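Local coordinates for transmembrane protein (Bartonella henselae, PDB 3PAM) that probably serves as part of a solute-binding component of an ABC-type oligopeptide transport system, capturing peptides for uptake into the cell, at residues A[216-221]-A[243-248]; A[68-73]-A[235-240]; A[182-187]-A[209-214]; A[24-29]-A[129-134]. One frame throughout, in Å; residues are numbered along the deposited sequence.

Contact 1 of 4, residues A[216-221]-A[243-248]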
loop_
_atom_site.group_PDB
_atom_site.type_symbol
_atom_site.label_atom_id
_atom_site.label_comp_id
_atom_site.label_asym_id
_atom_site.label_seq_id
_atom_site.Cartn_x
_atom_site.Cartn_y
_atom_site.Cartn_z
ATOM N N ASP A 216 2.185 -12.667 -6.044
ATOM C CA ASP A 216 3.118 -13.419 -5.229
ATOM C C ASP A 216 2.457 -14.760 -4.892
ATOM O O ASP A 216 1.267 -14.792 -4.534
ATOM C CB ASP A 216 3.382 -12.621 -3.957
ATOM C CG ASP A 216 4.412 -13.263 -3.034
ATOM O OD1 ASP A 216 4.669 -14.489 -3.091
ATOM O OD2 ASP A 216 4.963 -12.497 -2.223
ATOM N N PRO A 217 3.215 -15.877 -5.026
ATOM C CA PRO A 217 2.721 -17.202 -4.637
ATOM C C PRO A 217 2.238 -17.260 -3.188
ATOM O O PRO A 217 1.380 -18.079 -2.858
ATOM C CB PRO A 217 3.952 -18.099 -4.817
ATOM C CG PRO A 217 4.710 -17.451 -5.913
ATOM C CD PRO A 217 4.526 -15.963 -5.705
ATOM N N ALA A 218 2.795 -16.404 -2.334
ATOM C CA ALA A 218 2.435 -16.384 -0.920
ATOM C C ALA A 218 1.017 -15.895 -0.783
ATOM O O ALA A 218 0.206 -16.476 -0.073
ATOM C CB ALA A 218 3.388 -15.487 -0.131
ATOM N N ILE A 219 0.726 -14.814 -1.490
ATOM C CA ILE A 219 -0.605 -14.232 -1.507
ATOM C C ILE A 219 -1.651 -15.243 -1.991
ATOM O O ILE A 219 -2.677 -15.429 -1.344
ATOM C CB ILE A 219 -0.616 -12.996 -2.363
ATOM C CG1 ILE A 219 0.399 -12.023 -1.783
ATOM C CG2 ILE A 219 -2.046 -12.418 -2.436
ATOM C CD1 ILE A 219 0.359 -10.662 -2.345
ATOM N N ASP A 220 -1.369 -15.899 -3.107
ATOM C CA ASP A 220 -2.286 -16.883 -3.672
ATOM C C ASP A 220 -2.509 -18.035 -2.709
ATOM O O ASP A 220 -3.650 -18.452 -2.509
ATOM C CB ASP A 220 -1.776 -17.423 -5.017
ATOM C CG ASP A 220 -1.827 -16.383 -6.115
ATOM O OD1 ASP A 220 -2.097 -15.195 -5.818
ATOM O OD2 ASP A 220 -1.593 -16.753 -7.285
ATOM N N ALA A 221 -1.416 -18.535 -2.126
ATOM C CA ALA A 221 -1.460 -19.565 -1.098
ATOM C C ALA A 221 -2.335 -19.208 0.110
ATOM O O ALA A 221 -3.114 -20.036 0.559
ATOM C CB ALA A 221 -0.031 -19.966 -0.643
ATOM N N ASP A 243 -2.960 -10.488 5.691
ATOM C CA ASP A 243 -2.734 -9.113 6.140
ATOM C C ASP A 243 -1.226 -8.817 6.305
ATOM O O ASP A 243 -0.742 -7.769 5.902
ATOM C CB ASP A 243 -3.471 -8.857 7.457
ATOM C CG ASP A 243 -3.497 -7.389 7.833
ATOM O OD1 ASP A 243 -3.661 -6.553 6.924
ATOM O OD2 ASP A 243 -3.354 -7.057 9.038
ATOM N N ARG A 244 -0.534 -9.797 6.833
ATOM C CA ARG A 244 0.855 -9.732 7.143
ATOM C C ARG A 244 1.743 -9.592 5.923
ATOM O O ARG A 244 2.707 -8.896 5.936
ATOM C CB ARG A 244 1.227 -10.963 7.935
ATOM C CG ARG A 244 1.379 -10.686 9.381
ATOM C CD ARG A 244 1.306 -11.874 10.336
ATOM N NE ARG A 244 1.316 -11.293 11.658
ATOM C CZ ARG A 244 0.520 -11.598 12.650
ATOM N NH1 ARG A 244 -0.343 -12.564 12.539
ATOM N NH2 ARG A 244 0.622 -10.922 13.761
ATOM N N ILE A 245 1.375 -10.277 4.872
ATOM C CA ILE A 245 1.991 -10.205 3.557
ATOM C C ILE A 245 1.671 -8.904 2.851
ATOM O O ILE A 245 2.534 -8.326 2.192
ATOM C CB ILE A 245 1.536 -11.380 2.671
ATOM C CG1 ILE A 245 2.046 -12.685 3.278
ATOM C CG2 ILE A 245 2.048 -11.213 1.229
ATOM C CD1 ILE A 245 1.651 -13.898 2.525
ATOM N N LEU A 246 0.437 -8.439 2.969
ATOM C CA LEU A 246 0.039 -7.260 2.229
ATOM C C LEU A 246 0.621 -6.024 2.874
ATOM O O LEU A 246 1.061 -5.093 2.200
ATOM C CB LEU A 246 -1.474 -7.185 2.141
ATOM C CG LEU A 246 -2.121 -8.344 1.385
ATOM C CD1 LEU A 246 -3.630 -8.161 1.371
ATOM C CD2 LEU A 246 -1.587 -8.405 -0.011
ATOM N N ILE A 247 0.639 -6.019 4.195
ATOM C CA ILE A 247 1.379 -4.992 4.923
ATOM C C ILE A 247 2.852 -4.974 4.498
ATOM O O ILE A 247 3.426 -3.907 4.258
ATOM C CB ILE A 247 1.237 -5.188 6.453
ATOM C CG1 ILE A 247 -0.202 -4.907 6.876
ATOM C CG2 ILE A 247 2.222 -4.303 7.248
ATOM C CD1 ILE A 247 -0.571 -5.533 8.203
ATOM N N SER A 248 3.464 -6.150 4.401
ATOM C CA SER A 248 4.897 -6.228 4.088
ATOM C C SER A 248 5.164 -5.891 2.644
ATOM O O SER A 248 6.285 -5.546 2.282
ATOM C CB SER A 248 5.455 -7.619 4.385
ATOM O OG SER A 248 5.395 -7.871 5.763
#

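Contact 2 of 4, residues A[68-73]-A[235-240]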
loop_
_atom_site.group_PDB
_atom_site.type_symbol
_atom_site.label_atom_id
_atom_site.label_comp_id
_atom_site.label_asym_id
_atom_site.label_seq_id
_atom_site.Cartn_x
_atom_site.Cartn_y
_atom_site.Cartn_z
ATOM N N LYS A 68 2.487 -19.367 11.337
ATOM C CA LYS A 68 3.902 -19.694 11.134
ATOM C C LYS A 68 4.037 -20.869 10.175
ATOM O O LYS A 68 4.888 -20.856 9.290
ATOM C CB LYS A 68 4.606 -19.999 12.456
ATOM N N ALA A 69 3.166 -21.861 10.339
ATOM C CA ALA A 69 3.111 -23.007 9.442
ATOM C C ALA A 69 2.611 -22.607 8.039
ATOM O O ALA A 69 3.118 -23.110 7.022
ATOM C CB ALA A 69 2.240 -24.100 10.038
ATOM N N LEU A 70 1.634 -21.700 7.980
ATOM C CA LEU A 70 1.108 -21.258 6.691
ATOM C C LEU A 70 2.199 -20.570 5.884
ATOM O O LEU A 70 2.298 -20.770 4.668
ATOM C CB LEU A 70 -0.089 -20.316 6.873
ATOM C CG LEU A 70 -1.398 -20.982 7.301
ATOM C CD1 LEU A 70 -2.317 -19.967 7.975
ATOM C CD2 LEU A 70 -2.089 -21.685 6.137
ATOM N N LEU A 71 3.012 -19.781 6.584
ATOM C CA LEU A 71 4.035 -18.931 5.970
ATOM C C LEU A 71 5.403 -19.580 5.737
ATOM O O LEU A 71 6.197 -19.061 4.954
ATOM C CB LEU A 71 4.209 -17.647 6.787
ATOM C CG LEU A 71 2.965 -16.760 6.719
ATOM C CD1 LEU A 71 3.131 -15.507 7.512
ATOM C CD2 LEU A 71 2.582 -16.435 5.280
ATOM N N ALA A 72 5.674 -20.702 6.402
ATOM C CA ALA A 72 6.986 -21.359 6.314
ATOM C C ALA A 72 7.582 -21.379 4.906
ATOM O O ALA A 72 8.740 -21.015 4.740
ATOM C CB ALA A 72 6.945 -22.774 6.911
ATOM N N PRO A 73 6.790 -21.783 3.887
ATOM C CA PRO A 73 7.317 -21.845 2.525
ATOM C C PRO A 73 7.732 -20.496 1.928
ATOM O O PRO A 73 8.363 -20.464 0.859
ATOM C CB PRO A 73 6.141 -22.423 1.732
ATOM C CG PRO A 73 5.342 -23.176 2.717
ATOM C CD PRO A 73 5.449 -22.399 3.976
ATOM N N PHE A 235 -9.358 -20.174 9.594
ATOM C CA PHE A 235 -9.766 -19.005 8.816
ATOM C C PHE A 235 -9.145 -17.702 9.315
ATOM O O PHE A 235 -8.719 -16.872 8.523
ATOM C CB PHE A 235 -11.279 -18.896 8.859
ATOM C CG PHE A 235 -11.822 -17.784 8.053
ATOM C CD1 PHE A 235 -12.159 -17.983 6.718
ATOM C CD2 PHE A 235 -12.037 -16.536 8.633
ATOM C CE1 PHE A 235 -12.692 -16.944 5.969
ATOM C CE2 PHE A 235 -12.544 -15.490 7.887
ATOM C CZ PHE A 235 -12.880 -15.694 6.565
ATOM N N ILE A 236 -9.111 -17.532 10.633
ATOM C CA ILE A 236 -8.519 -16.342 11.268
ATOM C C ILE A 236 -7.013 -16.295 10.989
ATOM O O ILE A 236 -6.460 -15.233 10.699
ATOM C CB ILE A 236 -8.852 -16.308 12.809
ATOM C CG1 ILE A 236 -10.330 -15.926 13.020
ATOM C CG2 ILE A 236 -7.905 -15.387 13.600
ATOM C CD1 ILE A 236 -10.912 -16.327 14.354
ATOM N N ALA A 237 -6.360 -17.450 11.030
ATOM C CA ALA A 237 -4.917 -17.517 10.766
ATOM C C ALA A 237 -4.576 -17.242 9.293
ATOM O O ALA A 237 -3.563 -16.596 8.986
ATOM C CB ALA A 237 -4.351 -18.867 11.223
ATOM N N ALA A 238 -5.426 -17.720 8.387
ATOM C CA ALA A 238 -5.232 -17.453 6.964
ATOM C C ALA A 238 -5.392 -15.967 6.593
ATOM O O ALA A 238 -4.570 -15.417 5.843
ATOM C CB ALA A 238 -6.130 -18.312 6.144
ATOM N N VAL A 239 -6.430 -15.316 7.117
ATOM C CA VAL A 239 -6.638 -13.896 6.852
ATOM C C VAL A 239 -5.542 -13.063 7.504
ATOM O O VAL A 239 -5.002 -12.139 6.892
ATOM C CB VAL A 239 -8.007 -13.401 7.343
ATOM C CG1 VAL A 239 -8.138 -11.908 7.115
ATOM C CG2 VAL A 239 -9.111 -14.118 6.598
ATOM N N ARG A 240 -5.221 -13.398 8.750
ATOM C CA ARG A 240 -4.157 -12.706 9.468
ATOM C C ARG A 240 -2.827 -12.845 8.738
ATOM O O ARG A 240 -2.084 -11.867 8.593
ATOM C CB ARG A 240 -4.077 -13.173 10.927
ATOM C CG ARG A 240 -4.498 -12.070 11.904
ATOM C CD ARG A 240 -5.578 -12.483 12.898
ATOM N NE ARG A 240 -5.029 -13.138 14.084
ATOM C CZ ARG A 240 -5.586 -13.112 15.297
ATOM N NH1 ARG A 240 -6.719 -12.457 15.527
ATOM N NH2 ARG A 240 -4.994 -13.741 16.295
#

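Contact 3 of 4, residues A[182-187]-A[209-214]. With EOH (ethanol), chain C.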
loop_
_atom_site.group_PDB
_atom_site.type_symbol
_atom_site.label_atom_id
_atom_site.label_comp_id
_atom_site.label_asym_id
_atom_site.label_seq_id
_atom_site.Cartn_x
_atom_site.Cartn_y
_atom_site.Cartn_z
ATOM N N GLY A 182 -7.437 4.290 -4.310
ATOM C CA GLY A 182 -8.317 3.171 -4.463
ATOM C C GLY A 182 -8.955 2.874 -3.132
ATOM O O GLY A 182 -8.351 3.084 -2.068
ATOM N N LYS A 183 -10.195 2.400 -3.212
ATOM C CA LYS A 183 -10.913 1.934 -2.056
ATOM C C LYS A 183 -11.501 0.555 -2.341
ATOM O O LYS A 183 -11.936 0.256 -3.451
ATOM C CB LYS A 183 -11.959 2.963 -1.577
ATOM C CG LYS A 183 -12.645 3.805 -2.668
ATOM C CD LYS A 183 -12.604 5.324 -2.365
ATOM C CE LYS A 183 -11.411 5.989 -3.073
ATOM N NZ LYS A 183 -11.295 7.483 -2.904
ATOM N N LEU A 184 -11.455 -0.309 -1.340
ATOM C CA LEU A 184 -12.093 -1.600 -1.467
ATOM C C LEU A 184 -13.131 -1.729 -0.358
ATOM O O LEU A 184 -12.782 -1.756 0.829
ATOM C CB LEU A 184 -11.065 -2.736 -1.386
ATOM C CG LEU A 184 -9.862 -2.793 -2.327
ATOM C CD1 LEU A 184 -8.963 -3.926 -1.900
ATOM C CD2 LEU A 184 -10.267 -2.948 -3.795
ATOM N N LYS A 185 -14.403 -1.777 -0.743
ATOM C CA LYS A 185 -15.464 -2.094 0.214
ATOM C C LYS A 185 -15.273 -3.544 0.649
ATOM O O LYS A 185 -15.512 -4.473 -0.140
ATOM C CB LYS A 185 -16.846 -1.887 -0.416
ATOM N N ASN A 186 -14.788 -3.738 1.876
ATOM C CA ASN A 186 -14.680 -5.086 2.441
ATOM C C ASN A 186 -16.062 -5.756 2.510
ATOM O O ASN A 186 -17.066 -5.089 2.794
ATOM C CB ASN A 186 -14.066 -5.053 3.846
ATOM C CG ASN A 186 -12.546 -5.029 3.834
ATOM O OD1 ASN A 186 -11.919 -4.580 2.868
ATOM N ND2 ASN A 186 -11.941 -5.496 4.932
ATOM N N SER A 187 -16.110 -7.060 2.237
ATOM C CA SER A 187 -17.325 -7.836 2.444
ATOM C C SER A 187 -17.490 -8.030 3.940
ATOM O O SER A 187 -16.792 -7.404 4.734
ATOM C CB SER A 187 -17.249 -9.197 1.733
ATOM N N PHE A 209 -9.954 -6.069 -9.929
ATOM C CA PHE A 209 -9.690 -5.131 -8.875
ATOM C C PHE A 209 -8.314 -5.313 -8.261
ATOM O O PHE A 209 -8.076 -4.859 -7.130
ATOM C CB PHE A 209 -10.758 -5.217 -7.790
ATOM C CG PHE A 209 -12.129 -4.773 -8.245
ATOM C CD1 PHE A 209 -12.288 -3.981 -9.388
ATOM C CD2 PHE A 209 -13.249 -5.125 -7.519
ATOM C CE1 PHE A 209 -13.546 -3.566 -9.802
ATOM C CE2 PHE A 209 -14.524 -4.710 -7.927
ATOM C CZ PHE A 209 -14.670 -3.936 -9.068
ATOM N N ASN A 210 -7.410 -5.966 -8.990
ATOM C CA ASN A 210 -6.037 -6.006 -8.556
ATOM C C ASN A 210 -5.343 -4.759 -9.077
ATOM O O ASN A 210 -4.589 -4.817 -10.042
ATOM C CB ASN A 210 -5.320 -7.285 -8.994
ATOM C CG ASN A 210 -3.925 -7.421 -8.362
ATOM O OD1 ASN A 210 -3.366 -6.455 -7.836
ATOM N ND2 ASN A 210 -3.375 -8.625 -8.412
ATOM N N PHE A 211 -5.652 -3.626 -8.447
ATOM C CA PHE A 211 -5.148 -2.326 -8.871
ATOM C C PHE A 211 -3.643 -2.237 -8.746
ATOM O O PHE A 211 -3.004 -1.575 -9.553
ATOM C CB PHE A 211 -5.816 -1.210 -8.075
ATOM C CG PHE A 211 -7.333 -1.212 -8.179
ATOM C CD1 PHE A 211 -7.958 -1.048 -9.414
ATOM C CD2 PHE A 211 -8.123 -1.394 -7.051
ATOM C CE1 PHE A 211 -9.357 -1.054 -9.527
ATOM C CE2 PHE A 211 -9.498 -1.403 -7.150
ATOM C CZ PHE A 211 -10.127 -1.227 -8.403
ATOM N N SER A 212 -3.081 -2.885 -7.724
ATOM C CA SER A 212 -1.646 -2.836 -7.502
ATOM C C SER A 212 -0.850 -3.796 -8.412
ATOM O O SER A 212 0.350 -3.655 -8.506
ATOM C CB SER A 212 -1.278 -3.013 -6.010
ATOM O OG SER A 212 -1.550 -4.320 -5.527
ATOM N N GLY A 213 -1.525 -4.721 -9.106
ATOM C CA GLY A 213 -0.847 -5.739 -9.916
ATOM C C GLY A 213 -0.027 -6.702 -9.072
ATOM O O GLY A 213 0.970 -7.296 -9.540
ATOM N N ALA A 214 -0.456 -6.876 -7.822
ATOM C CA ALA A 214 0.176 -7.823 -6.913
ATOM C C ALA A 214 0.128 -9.237 -7.465
ATOM O O ALA A 214 -0.881 -9.662 -8.020
ATOM C CB ALA A 214 -0.491 -7.785 -5.559
HETATM C C1 EOH C . -5.027 -4.290 -5.312
HETATM C C2 EOH C . -6.021 -4.927 -4.321
HETATM O O EOH C . -3.841 -5.041 -5.526
#

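Contact 4 of 4, residues A[24-29]-A[129-134]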
loop_
_atom_site.group_PDB
_atom_site.type_symbol
_atom_site.label_atom_id
_atom_site.label_comp_id
_atom_site.label_asym_id
_atom_site.label_seq_id
_atom_site.Cartn_x
_atom_site.Cartn_y
_atom_site.Cartn_z
ATOM N N GLN A 24 7.848 0.865 0.170
ATOM C CA GLN A 24 7.961 1.054 1.606
ATOM C C GLN A 24 8.450 2.478 1.930
ATOM O O GLN A 24 7.889 3.157 2.790
ATOM C CB GLN A 24 8.887 0.001 2.176
ATOM C CG GLN A 24 8.629 -0.357 3.607
ATOM C CD GLN A 24 9.816 -1.101 4.210
ATOM O OE1 GLN A 24 10.586 -1.726 3.482
ATOM N NE2 GLN A 24 9.964 -1.041 5.532
ATOM N N ALA A 25 9.454 2.943 1.188
ATOM C CA ALA A 25 9.979 4.308 1.354
ATOM C C ALA A 25 8.927 5.376 1.072
ATOM O O ALA A 25 8.782 6.310 1.853
ATOM C CB ALA A 25 11.182 4.518 0.469
ATOM N N LEU A 26 8.203 5.252 -0.050
ATOM C CA LEU A 26 7.226 6.279 -0.416
ATOM C C LEU A 26 6.085 6.330 0.588
ATOM O O LEU A 26 5.569 7.412 0.891
ATOM C CB LEU A 26 6.663 6.078 -1.834
ATOM C CG LEU A 26 7.590 6.232 -3.048
ATOM C CD1 LEU A 26 6.905 6.953 -4.170
ATOM C CD2 LEU A 26 8.890 6.913 -2.744
ATOM N N SER A 27 5.696 5.153 1.084
ATOM C CA SER A 27 4.711 5.016 2.131
ATOM C C SER A 27 5.105 5.806 3.370
ATOM O O SER A 27 4.309 6.551 3.913
ATOM C CB SER A 27 4.501 3.554 2.486
ATOM O OG SER A 27 3.363 3.417 3.325
ATOM N N ILE A 28 6.351 5.663 3.796
ATOM C CA ILE A 28 6.856 6.425 4.931
ATOM C C ILE A 28 6.870 7.941 4.666
ATOM O O ILE A 28 6.543 8.733 5.548
ATOM C CB ILE A 28 8.260 5.944 5.323
ATOM C CG1 ILE A 28 8.209 4.457 5.688
ATOM C CG2 ILE A 28 8.814 6.793 6.463
ATOM C CD1 ILE A 28 9.573 3.850 5.977
ATOM N N LEU A 29 7.244 8.328 3.451
ATOM C CA LEU A 29 7.346 9.732 3.062
ATOM C C LEU A 29 6.028 10.492 3.155
ATOM O O LEU A 29 5.998 11.727 3.266
ATOM C CB LEU A 29 7.884 9.840 1.631
ATOM C CG LEU A 29 9.391 9.734 1.438
ATOM C CD1 LEU A 29 9.750 9.326 0.028
ATOM C CD2 LEU A 29 9.969 11.078 1.747
ATOM N N PHE A 129 12.911 9.539 -11.103
ATOM C CA PHE A 129 11.744 9.145 -10.365
ATOM C C PHE A 129 10.700 10.248 -10.531
ATOM O O PHE A 129 10.664 11.226 -9.765
ATOM C CB PHE A 129 12.095 8.911 -8.888
ATOM C CG PHE A 129 11.229 7.878 -8.209
ATOM C CD1 PHE A 129 9.878 7.717 -8.559
ATOM C CD2 PHE A 129 11.739 7.091 -7.201
ATOM C CE1 PHE A 129 9.077 6.771 -7.934
ATOM C CE2 PHE A 129 10.934 6.131 -6.565
ATOM C CZ PHE A 129 9.595 5.977 -6.941
ATOM N N GLN A 130 9.889 10.088 -11.576
ATOM C CA GLN A 130 8.775 10.957 -11.873
ATOM C C GLN A 130 7.575 10.098 -12.308
ATOM O O GLN A 130 7.715 9.152 -13.089
ATOM C CB GLN A 130 9.158 11.997 -12.933
ATOM C CG GLN A 130 9.292 11.499 -14.385
ATOM C CD GLN A 130 9.872 12.558 -15.349
ATOM O OE1 GLN A 130 10.164 12.260 -16.516
ATOM N NE2 GLN A 130 10.062 13.781 -14.859
ATOM N N PHE A 131 6.406 10.412 -11.759
ATOM C CA PHE A 131 5.219 9.634 -12.021
ATOM C C PHE A 131 3.971 10.476 -11.842
ATOM O O PHE A 131 4.035 11.574 -11.296
ATOM C CB PHE A 131 5.175 8.364 -11.159
ATOM C CG PHE A 131 5.016 8.619 -9.683
ATOM C CD1 PHE A 131 3.738 8.655 -9.102
ATOM C CD2 PHE A 131 6.140 8.769 -8.858
ATOM C CE1 PHE A 131 3.584 8.863 -7.733
ATOM C CE2 PHE A 131 5.997 8.974 -7.511
ATOM C CZ PHE A 131 4.705 9.022 -6.940
ATOM N N GLU A 132 2.843 9.945 -12.297
ATOM C CA GLU A 132 1.571 10.639 -12.274
ATOM C C GLU A 132 0.626 10.002 -11.256
ATOM O O GLU A 132 0.550 8.770 -11.150
ATOM C CB GLU A 132 0.954 10.573 -13.669
ATOM C CG GLU A 132 -0.249 11.425 -13.898
ATOM C CD GLU A 132 -1.099 10.902 -15.047
ATOM O OE1 GLU A 132 -1.574 9.742 -14.968
ATOM O OE2 GLU A 132 -1.295 11.643 -16.026
ATOM N N ILE A 133 -0.055 10.854 -10.488
ATOM C CA ILE A 133 -1.158 10.422 -9.625
ATOM C C ILE A 133 -2.496 10.912 -10.229
ATOM O O ILE A 133 -2.715 12.117 -10.427
ATOM C CB ILE A 133 -0.994 10.903 -8.167
ATOM C CG1 ILE A 133 0.435 10.640 -7.675
ATOM C CG2 ILE A 133 -1.982 10.191 -7.249
ATOM C CD1 ILE A 133 0.655 10.894 -6.176
HETATM N N MSE A 134 -3.353 9.949 -10.547
HETATM C CA MSE A 134 -4.634 10.211 -11.188
HETATM C C MSE A 134 -5.706 10.252 -10.122
HETATM O O MSE A 134 -5.915 9.282 -9.391
HETATM C CB MSE A 134 -4.957 9.136 -12.233
HETATM C CG MSE A 134 -6.372 9.190 -12.743
HETATM SE SE MSE A 134 -6.659 7.916 -14.184
HETATM C CE MSE A 134 -6.332 9.203 -15.605
#

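Contact 1 of 4, residues A[216-221]-A[243-248]
A near-antiparallel helix pair is made here by the first turn of helix 217-228 and the later part of helix 232-249, with Ala218 and Ile219 packed on Ile245 and Leu246. The two short segments run at 152° between their N-to-C directions, and their axes approach to 10.0 Å. Ile245 touches the other helix with both of its branches. Its CD1 lies 3.5 Å from Ala218 CB, while its CG2 comes equally near, 3.5 Å, to Ile219 CG1. Ile219 and Ile245 pass one another at a slant; in Ile219 the ethyl branch stands opposite the carbonyl carbon (chi1 -59°), and this carries CD1 across to Leu246 CD2 at 3.8 Å, the two side chains meeting nearly at right angles. All four residues are buried, and no hydrogen bond passes between the segments. Polar order is kept within each helix instead. Asp216 is the N-cap of helix 217-228: Ala218 N donates to its OD1 over 2.8 Å, an almost straight bond that arrives from above the carboxylate plane. Within helix 232-249, Ser248 OG donates to Arg244 O, which also accepts from Ser248 N. Trp198 of helix 193-198 touches both Ile219 and Leu246, and Val82 of helix 80-84 packs against Ile247 and Ser248, so that the pair is embedded among shorter helices.

Contact 2 of 4, residues A[68-73]-A[235-240]
Leu70 meets Ala237 and Ala238 through a single methyl group, CD1, which rests on the backbone of helix 232-249 as much as on its side chains. CD1 is 3.7 Å from Ala237 O and 3.9 Å from Ala238 N, with Ala237 CB a little farther away at 4.0 Å. The methyl therefore sits over the peptide link that joins the two alanines, whose small side chains let the leucine come close to the helix surface. Leu70 and Ala238 are also the residues whose CA atoms approach each other most nearly, at 7.4 Å. The side chain of Leu70 has CG opposite its own carbonyl carbon (chi1 -74°), and CB is directed at the other helix, which brings CD1 forward onto the alanines.

Around this small patch, helix 217-228 supplies further apolar neighbours: Met222 and Ala225 touch Leu70, while Ile226 packs on Ala238. Glu66 and Glu67 of helix 65-71 lie against Ala237, widening the contact between the two helices beyond Leu70. One turn further along helix 232-249, Arg240 has its guanidinium group laid over Ile236 CG2, which lies 3.5 Å from its plane, and its NH1 donates to Ile55 O.

No hydrogen bond joins the two segments, and the buried surface amounts to 88 Å². Between these two segments the contact is van der Waals packing of one leucine methyl on the alanine side of the helix, an attachment that depends on close fit and lacks the directionality of a polar bond.

Contact 3 of 4, residues A[182-187]-A[209-214]
Leu184, the last residue of strand 179-184, touches Phe211 in an irregular loop that forms an inverse gamma turn centred on Asn210 and a type I beta turn from Asn210 to Gly213. Leu184 CD2 comes to the edge of the Phe211 ring, near its plane, with CE2 at 3.8 Å; the two side chains run alongside each other with opposite headings. The other methyl, Leu184 CD1, turns to a bound ethanol, probably from the crystallisation liquor, and lies 3.9 Å from its C2. Phe209 O stands over one face of the Phe211 ring, 3.4 Å above the plane and nearer the ring's margin than its centre.

The side chain of Asn210 braces the turn. With CG opposite the backbone N (chi1 -172°), the amide reaches over to Ala214: Asn210 ND2 donates to Ala214 O at 2.7 Å, in the carbonyl plane on a lone pair, and Asn210 OD1 accepts from Ala214 N at 2.9 Å. OD1 also accepts from the ethanol oxygen at 2.7 Å, and the same oxygen takes a weak bond from Ser212 N. Both ends of the amide are thus engaged, which fixes its rotation.

Arg13 donates to the carbonyls of Asn210 and Phe211, and Tyr177 OH bonds to Phe211 O. Val9 of strand 5-10 and Tyr252 of strand 252-257 also pack on Phe211. Ethanol binds beside the consecutive inverse gamma and type I beta turns, which Asn210 stabilises against the mixed sheet of an alpha/beta domain, consistent with family 5 solute-binding proteins.

Contact 4 of 4, residues A[24-29]-A[129-134]
Apolar contact alone joins Leu26 of helix 20-29 to Phe129, just before strand 130-135, and Phe131 within it. One methyl does the work: Leu26 CD1 is 4.0 Å from Phe129 CZ and also 4.0 Å from Phe131 CE2, with Phe131 CZ only slightly farther away. The leucine comes from the opposite direction to both phenylalanines, whose rings reach toward the helix from alternate residues of the segment, on one side. Different torsions bring the rings together at this methyl: CG of Phe129 is opposite its backbone N (chi1 -150°), whereas in Phe131 it lies between the backbone N and the carbonyl carbon (chi1 67°).

Aromatic partners extend the cluster. Phe17 meets Phe131 edge-to-face, and the ring of Phe114 meets that of Phe129. Leu151 of helix 138-152 touches both Leu26 and Phe131, and Ile156 adds to Leu26.

Polar bonds lie within or beside the two segments, not between them. Ile28 N donates to Gln24 O and Leu29 N to Ala25 O within the helix, Phe131 bonds through its backbone to His157 and Glu159 of the neighbouring strand, and Glu132 forms a salt bridge with Arg171. With three buried hydrocarbon side chains and no hydrogen bond across, the helix is seated on the sheet by hydrophobic packing, which sets no directional bond between helix and strand.

In the fold
All four contacts rest on apolar packing, with no hydrogen bond across any of them. Contacts 1 and 2 share helix 232-249 and touch through Ile245 CD1 and Leu71 CD2; contact 1 joins wholly buried residues, whereas the centre of contact 2 is about 20 Å from the centre of the chain and its Leu70 is partly exposed. Contacts 3 and 4 reach neighbouring strands of one mixed sheet, 179-184 and 130-135, their centres about 18 Å apart. Contact 4 adds aromatic rings to a helix-on-sheet core; contact 3 brings in a loop whose Phe209 is exposed, with a braced amide and an ethanol. Contacts 1 and 4 lie on opposite sides of the chain centre.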